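D-glycero-alpha-D-manno-heptose 7-phosphate kinase (PDB 4N3O) catalyses the ATP-dependent phosphorylation of D-glycero-alpha-D-manno-heptose 7-phosphate at C-1, giving the 1,7-bisphosphate on the route to GDP-heptose and capsule polysaccharide. Local coordinates at residues T11-G16 with S114-S119; T32-N37 with F172-F177; L146-E151 with G159-Q164. One frame throughout, in Å; residues are numbered along the deposited sequence.

Contact 1: residues T11-G16 with S114-S119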
# COMPACT_ATOMS: atom_id res chain seq x y z
N THR A 11 8.46 -5.62 7.81
CA THR A 11 9.28 -4.45 8.00
C THR A 11 9.28 -3.64 6.73
O THR A 11 9.56 -4.15 5.66
CB THR A 11 10.73 -4.90 8.30
OG1 THR A 11 10.72 -5.91 9.34
CG2 THR A 11 11.61 -3.72 8.71
N PRO A 12 8.97 -2.35 6.83
CA PRO A 12 8.90 -1.57 5.61
C PRO A 12 10.22 -1.07 5.09
O PRO A 12 11.16 -0.86 5.84
CB PRO A 12 8.04 -0.37 6.03
CG PRO A 12 8.36 -0.19 7.47
CD PRO A 12 8.64 -1.55 8.02
N LEU A 13 10.27 -0.87 3.78
CA LEU A 13 11.41 -0.27 3.12
C LEU A 13 11.23 1.24 3.26
O LEU A 13 10.20 1.70 3.78
CB LEU A 13 11.45 -0.67 1.66
CG LEU A 13 11.66 -2.17 1.47
CD1 LEU A 13 11.62 -2.53 -0.02
CD2 LEU A 13 12.99 -2.61 2.05
N ARG A 14 12.20 2.01 2.81
CA ARG A 14 12.12 3.44 2.96
C ARG A 14 12.50 4.16 1.71
O ARG A 14 13.25 3.65 0.89
CB ARG A 14 13.08 3.94 4.05
CG ARG A 14 14.52 3.60 3.72
CD ARG A 14 15.44 4.77 4.03
NE ARG A 14 16.81 4.54 3.57
CZ ARG A 14 17.18 4.56 2.28
NH1 ARG A 14 16.28 4.74 1.31
NH2 ARG A 14 18.46 4.37 1.96
N LEU A 15 12.06 5.39 1.64
CA LEU A 15 12.31 6.24 0.54
C LEU A 15 13.00 7.50 1.04
O LEU A 15 12.54 8.14 1.98
CB LEU A 15 10.97 6.57 -0.07
CG LEU A 15 10.86 7.28 -1.38
CD1 LEU A 15 11.74 6.60 -2.42
CD2 LEU A 15 9.39 7.22 -1.77
N GLY A 16 14.14 7.83 0.45
CA GLY A 16 14.84 9.05 0.80
C GLY A 16 14.18 10.17 0.04
O GLY A 16 14.32 10.26 -1.17
N SER A 114 17.93 -2.69 -5.19
CA SER A 114 17.16 -1.45 -5.02
C SER A 114 17.79 -0.54 -3.93
O SER A 114 18.48 -1.01 -3.01
CB SER A 114 15.71 -1.80 -4.68
OG SER A 114 15.20 -2.76 -5.61
N GLY A 115 17.57 0.77 -4.06
CA GLY A 115 18.12 1.75 -3.11
C GLY A 115 17.07 2.24 -2.13
O GLY A 115 16.90 3.45 -1.94
N LEU A 116 16.38 1.29 -1.51
CA LEU A 116 15.29 1.59 -0.58
C LEU A 116 15.53 1.12 0.85
O LEU A 116 14.59 0.97 1.60
CB LEU A 116 14.00 0.94 -1.11
CG LEU A 116 13.56 1.37 -2.51
CD1 LEU A 116 12.34 0.60 -2.98
CD2 LEU A 116 13.29 2.86 -2.52
N GLY A 117 16.79 0.89 1.22
CA GLY A 117 17.15 0.45 2.58
C GLY A 117 16.99 -1.05 2.79
O GLY A 117 16.78 -1.51 3.91
N GLY A 118 17.09 -1.79 1.70
CA GLY A 118 16.93 -3.25 1.70
C GLY A 118 17.68 -4.07 2.73
O GLY A 118 17.10 -4.98 3.33
N SER A 119 18.96 -3.77 2.96
CA SER A 119 19.77 -4.56 3.91
C SER A 119 19.44 -4.31 5.37
O SER A 119 19.38 -5.24 6.18
CB SER A 119 21.25 -4.29 3.68
OG SER A 119 21.60 -4.56 2.33
O HOH W 1 15.60 6.58 -1.46
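Leu116 and Gly117, in the glycine-rich loop that binds ATP by similarity to other GHMP kinases, lie against Leu13 and Arg14 of strand 6-21. A single backbone bond ties them: Arg14 N gives its hydrogen to Leu116 O at 2.9 Å, nearly straight. The Arg14 chain rises between its own backbone N and carbonyl carbon (chi1 60°) and bends at chi2, which turns the guanidinium back over the loop. Gly117 N stands 3.7 Å above the centre of that flat group, while Gly115 O comes near its plane at the edge, 3.6 Å from Arg14 NH1, a contact and not a hydrogen bond. Glycine suits position 117 twice over, since its phi is positive and a beta carbon would run into Arg14 CG. From here the chain enters helix 118-134 with Gly117 as N-cap, a glycine-rich loop running into a helix N-terminus as in the GHMP kinase family. Beneath the loop the packing is apolar. Leu116 CB rests 4.1 Å from Leu13 CB, and Leu15 and Leu116 run side by side, with Leu15 CD1 and Leu116 CD2 4.0 Å apart; Phe303 packs on both. A water accepts from Gly16 N at 2.7 Å and reaches Gly115 O only weakly. Arg14, the transition-state stabiliser by similarity, pairs its NE with Asp163 OD1 in a salt bridge.

Contact 2: residues T32-N37 with F172-F177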
# COMPACT_ATOMS: atom_id res chain seq x y z
N THR A 32 26.61 18.03 10.40
CA THR A 32 27.09 17.31 9.21
C THR A 32 26.09 17.39 8.05
O THR A 32 26.49 17.40 6.88
CB THR A 32 27.32 15.82 9.53
OG1 THR A 32 28.14 15.70 10.70
CG2 THR A 32 27.97 15.10 8.35
N GLY A 33 24.81 17.43 8.37
CA GLY A 33 23.77 17.52 7.35
C GLY A 33 22.45 16.97 7.84
O GLY A 33 22.23 16.86 9.05
N TYR A 34 21.58 16.61 6.91
CA TYR A 34 20.28 16.08 7.27
C TYR A 34 19.77 15.12 6.24
O TYR A 34 20.27 15.06 5.12
CB TYR A 34 19.24 17.21 7.36
CG TYR A 34 18.77 17.70 6.00
CD1 TYR A 34 19.43 18.73 5.36
CD2 TYR A 34 17.67 17.13 5.37
CE1 TYR A 34 19.01 19.19 4.11
CE2 TYR A 34 17.25 17.57 4.11
CZ TYR A 34 17.92 18.61 3.49
OH TYR A 34 17.52 19.07 2.26
N VAL A 35 18.76 14.36 6.64
CA VAL A 35 18.10 13.46 5.74
C VAL A 35 16.64 13.38 6.21
O VAL A 35 16.35 13.41 7.42
CB VAL A 35 18.78 12.06 5.67
CG1 VAL A 35 18.74 11.36 7.01
CG2 VAL A 35 18.12 11.18 4.62
N LEU A 36 15.73 13.35 5.24
CA LEU A 36 14.31 13.21 5.52
C LEU A 36 13.90 11.97 4.79
O LEU A 36 13.93 11.96 3.56
CB LEU A 36 13.51 14.39 4.98
CG LEU A 36 11.99 14.20 4.98
CD1 LEU A 36 11.47 14.05 6.40
CD2 LEU A 36 11.27 15.34 4.29
N ASN A 37 13.54 10.93 5.53
CA ASN A 37 13.07 9.71 4.89
C ASN A 37 11.71 9.32 5.44
O ASN A 37 11.21 9.91 6.41
CB ASN A 37 14.08 8.60 4.98
CG ASN A 37 14.47 8.30 6.39
OD1 ASN A 37 13.63 8.37 7.30
ND2 ASN A 37 15.73 7.95 6.60
N PHE A 172 7.61 9.22 9.02
CA PHE A 172 8.49 10.22 8.48
C PHE A 172 9.48 10.52 9.56
O PHE A 172 9.10 10.72 10.71
CB PHE A 172 7.72 11.48 8.13
CG PHE A 172 7.01 11.42 6.81
CD1 PHE A 172 6.00 10.52 6.58
CD2 PHE A 172 7.33 12.31 5.82
CE1 PHE A 172 5.36 10.47 5.36
CE2 PHE A 172 6.69 12.28 4.61
CZ PHE A 172 5.71 11.35 4.37
N ASN A 173 10.76 10.51 9.21
CA ASN A 173 11.82 10.78 10.17
C ASN A 173 12.76 11.80 9.59
O ASN A 173 13.26 11.63 8.48
CB ASN A 173 12.59 9.51 10.49
CG ASN A 173 11.75 8.49 11.25
OD1 ASN A 173 11.35 8.73 12.39
ND2 ASN A 173 11.51 7.34 10.63
N PHE A 174 12.98 12.87 10.34
CA PHE A 174 13.90 13.90 9.94
C PHE A 174 15.12 13.69 10.79
O PHE A 174 15.04 13.76 12.01
CB PHE A 174 13.32 15.28 10.19
CG PHE A 174 14.10 16.38 9.55
CD1 PHE A 174 15.24 16.89 10.15
CD2 PHE A 174 13.70 16.90 8.33
CE1 PHE A 174 15.96 17.91 9.56
CE2 PHE A 174 14.42 17.91 7.73
CZ PHE A 174 15.55 18.41 8.34
N MSE A 175 16.25 13.43 10.16
CA MSE A 175 17.47 13.15 10.89
C MSE A 175 18.53 14.19 10.67
O MSE A 175 18.83 14.55 9.52
CB MSE A 175 17.91 11.76 10.48
CG MSE A 175 16.66 10.89 10.47
SE MSE A 175 17.23 9.03 10.40
CE MSE A 175 15.55 8.04 10.45
N GLU A 176 19.07 14.69 11.78
CA GLU A 176 20.12 15.69 11.76
C GLU A 176 21.41 15.07 12.24
O GLU A 176 21.42 14.30 13.20
CB GLU A 176 19.71 16.91 12.58
CG GLU A 176 18.68 17.75 11.83
CD GLU A 176 17.91 18.70 12.72
OE1 GLU A 176 17.94 19.93 12.44
OE2 GLU A 176 17.29 18.22 13.70
N PHE A 177 22.49 15.39 11.54
CA PHE A 177 23.79 14.83 11.86
C PHE A 177 24.75 15.85 12.47
O PHE A 177 24.88 16.98 11.97
CB PHE A 177 24.40 14.20 10.61
CG PHE A 177 23.50 13.20 9.95
CD1 PHE A 177 23.18 12.01 10.60
CD2 PHE A 177 22.97 13.45 8.69
CE1 PHE A 177 22.34 11.09 10.00
CE2 PHE A 177 22.14 12.52 8.09
CZ PHE A 177 21.82 11.34 8.74
O HOH W 2 11.61 6.69 8.02
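Tyr34 and Phe174 hold their rings almost parallel, planes 3° apart, but slid so far that centroids lie 5.5 Å from each other and overlap is slight. Phe174 CZ comes obliquely to Tyr34 CD2, 3.9 Å away, and Leu36 crosses Phe174 at about a right angle, packing on the same face under helix 236-248. On the other face Val35 and Met175 (selenomethionine) point the same way side by side. Val35 CG1, set between its backbone N and carbonyl carbon (chi1 63°), reaches Phe177 CZ at 3.5 Å. Asn37 and Asn173 cross with amide planes 83° apart, and one water bridges them, 2.7 Å from both Asn37 OD1 and Asn173 ND2. Gly33 has backbone angles that call for glycine; Phe177 CD2 lies 3.5 Å from Gly33 O. These strands, 31-40 and 172-178, are antiparallel neighbours in the large mixed sheet, paired by backbone bonds from Thr32 to Asn37, among them Met175 N to Val35 O at 2.7 Å. Tyr34, Leu36 and Phe174 thus make one largely apolar face, whereas the other mixes Val35, Met175 and Phe177 with two asparagines, where the water gives Asn37 OD1 a donor and Asn173 ND2 an acceptor.

Contact 3: residues L146-E151 with G159-Q164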
# COMPACT_ATOMS: atom_id res chain seq x y z
N LEU A 146 21.31 -2.72 17.53
CA LEU A 146 21.81 -4.04 17.26
C LEU A 146 21.93 -4.22 15.73
O LEU A 146 22.97 -4.61 15.23
CB LEU A 146 20.90 -5.07 17.92
CG LEU A 146 21.44 -6.48 18.06
CD1 LEU A 146 22.75 -6.48 18.85
CD2 LEU A 146 20.40 -7.34 18.76
N ALA A 147 20.88 -3.86 15.00
CA ALA A 147 20.91 -3.96 13.53
C ALA A 147 22.09 -3.18 12.91
O ALA A 147 22.75 -3.65 11.97
CB ALA A 147 19.60 -3.45 12.96
N TYR A 148 22.34 -1.98 13.42
CA TYR A 148 23.41 -1.14 12.91
C TYR A 148 24.79 -1.74 13.18
O TYR A 148 25.66 -1.73 12.31
CB TYR A 148 23.31 0.27 13.50
CG TYR A 148 24.46 1.18 13.16
CD1 TYR A 148 24.58 1.72 11.88
CD2 TYR A 148 25.40 1.52 14.11
CE1 TYR A 148 25.63 2.57 11.56
CE2 TYR A 148 26.46 2.36 13.80
CZ TYR A 148 26.57 2.89 12.53
OH TYR A 148 27.62 3.73 12.21
N GLU A 149 24.98 -2.28 14.39
CA GLU A 149 26.27 -2.86 14.79
C GLU A 149 26.62 -4.04 13.91
O GLU A 149 27.76 -4.18 13.43
CB GLU A 149 26.22 -3.29 16.25
CG GLU A 149 25.98 -2.12 17.21
CD GLU A 149 26.00 -2.52 18.68
OE1 GLU A 149 26.09 -3.74 18.97
OE2 GLU A 149 25.93 -1.61 19.55
N ILE A 150 25.63 -4.89 13.71
CA ILE A 150 25.80 -6.08 12.90
C ILE A 150 26.10 -5.67 11.46
O ILE A 150 26.99 -6.24 10.83
CB ILE A 150 24.55 -6.99 12.98
CG1 ILE A 150 24.46 -7.62 14.38
CG2 ILE A 150 24.59 -8.09 11.93
CD1 ILE A 150 23.17 -8.36 14.65
N GLU A 151 25.42 -4.64 10.97
CA GLU A 151 25.60 -4.22 9.59
C GLU A 151 26.93 -3.50 9.30
O GLU A 151 27.49 -3.68 8.22
CB GLU A 151 24.40 -3.40 9.08
CG GLU A 151 24.40 -3.22 7.57
CD GLU A 151 23.14 -2.56 7.03
OE1 GLU A 151 22.23 -2.22 7.82
OE2 GLU A 151 23.04 -2.39 5.79
N GLY A 159 27.99 5.91 7.66
CA GLY A 159 27.14 7.07 7.40
C GLY A 159 26.09 7.35 8.47
O GLY A 159 25.43 8.39 8.43
N GLY A 160 25.94 6.42 9.43
CA GLY A 160 24.97 6.58 10.52
C GLY A 160 23.87 5.53 10.46
O GLY A 160 23.69 4.87 9.44
N ALA A 161 23.12 5.40 11.55
CA ALA A 161 22.06 4.39 11.65
C ALA A 161 20.74 4.79 10.96
O ALA A 161 19.68 4.28 11.31
CB ALA A 161 21.82 4.04 13.11
N GLN A 162 20.85 5.65 9.96
CA GLN A 162 19.70 6.19 9.23
C GLN A 162 18.66 5.15 8.84
O GLN A 162 17.48 5.27 9.18
CB GLN A 162 20.16 6.81 7.91
CG GLN A 162 21.36 7.73 7.97
CD GLN A 162 21.78 8.20 6.59
OE1 GLN A 162 21.07 7.98 5.61
NE2 GLN A 162 22.94 8.84 6.51
N ASP A 163 19.10 4.13 8.11
CA ASP A 163 18.22 3.11 7.57
C ASP A 163 17.61 2.18 8.60
O ASP A 163 16.49 1.67 8.38
CB ASP A 163 18.94 2.31 6.48
CG ASP A 163 19.27 3.15 5.25
OD1 ASP A 163 18.69 4.25 5.10
OD2 ASP A 163 20.11 2.71 4.43
N GLN A 164 18.33 1.96 9.70
CA GLN A 164 17.86 1.08 10.76
C GLN A 164 16.76 1.75 11.59
O GLN A 164 15.82 1.08 12.05
CB GLN A 164 19.00 0.62 11.69
CG GLN A 164 20.06 -0.25 11.02
CD GLN A 164 21.04 0.53 10.15
OE1 GLN A 164 21.20 1.74 10.29
NE2 GLN A 164 21.73 -0.19 9.27
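Tyr148 lays its ring along the turn that leads into helix 162-169, touching Gly160, Ala161 and Gln164. Its CG stands anti to the backbone N (chi1 174°), and this carries the ring outward from helix 140-153 to the turn. Ala161 CB makes an off-centre CH-pi contact, 4.2 Å from the Tyr148 ring centroid and 29° from the ring normal, while Tyr148 CE1 comes within 3.6 Å of Gly160 C. A small alanine lets the ring approach this closely, and Gly160 and Gly159 have backbone angles that only glycine adopts readily. Gln164 packs against both helix 140-153 and the Tyr148 ring: bent at chi2, it sets CG 3.8 Å from Ala147 CB and turns its amide 70° against the ring. The amide end points to Glu151, where Gln164 NE2 is modelled 2.5 Å from Glu151 OE1; this weak bond is too short and too bent to be relied on. The two helices belong to the N-terminal domain of the GHMP kinase fold, and the turn has Ala161 at the N-cap position, two residues before Asp163, the proton acceptor by similarity. Within the turn itself, Gln162 NE2 bonds to Gly159 O at 3.2 Å from above the carbonyl plane, although Gly159 is poorly ordered. Ser120 hydrogen-bonds Glu151 OE1, and Glu151 is a magnesium ligand by similarity, as is Ser119 beside it.

In the fold
Contacts 1 and 3 hold residues of what is, by similarity, the catalytic centre, and contact 2 packs against both; the contact centres are about 13 to 15 Å apart. Contact 1 supplies Arg14 and the ATP loop, and contact 3 supplies Asp163 and Glu151; they meet where Arg14 pairs with Asp163 and where Ser119 CB lies 3.4 Å from Glu151 OE2. Strands 6-21 and 31-40 are neighbours in one sheet, which brings contact 2 alongside contact 1: Asn37 CB packs 3.4 Å from Leu15 O. Contact 2 also backs contact 3, with Phe177 CZ 3.5 Å from Gln162 NE2 and Met175 CE 3.6 Å from Gln162 O, one residue before Asp163. Gly33 is about 4 Å from the side chain of Thr22, a substrate-binding residue by similarity.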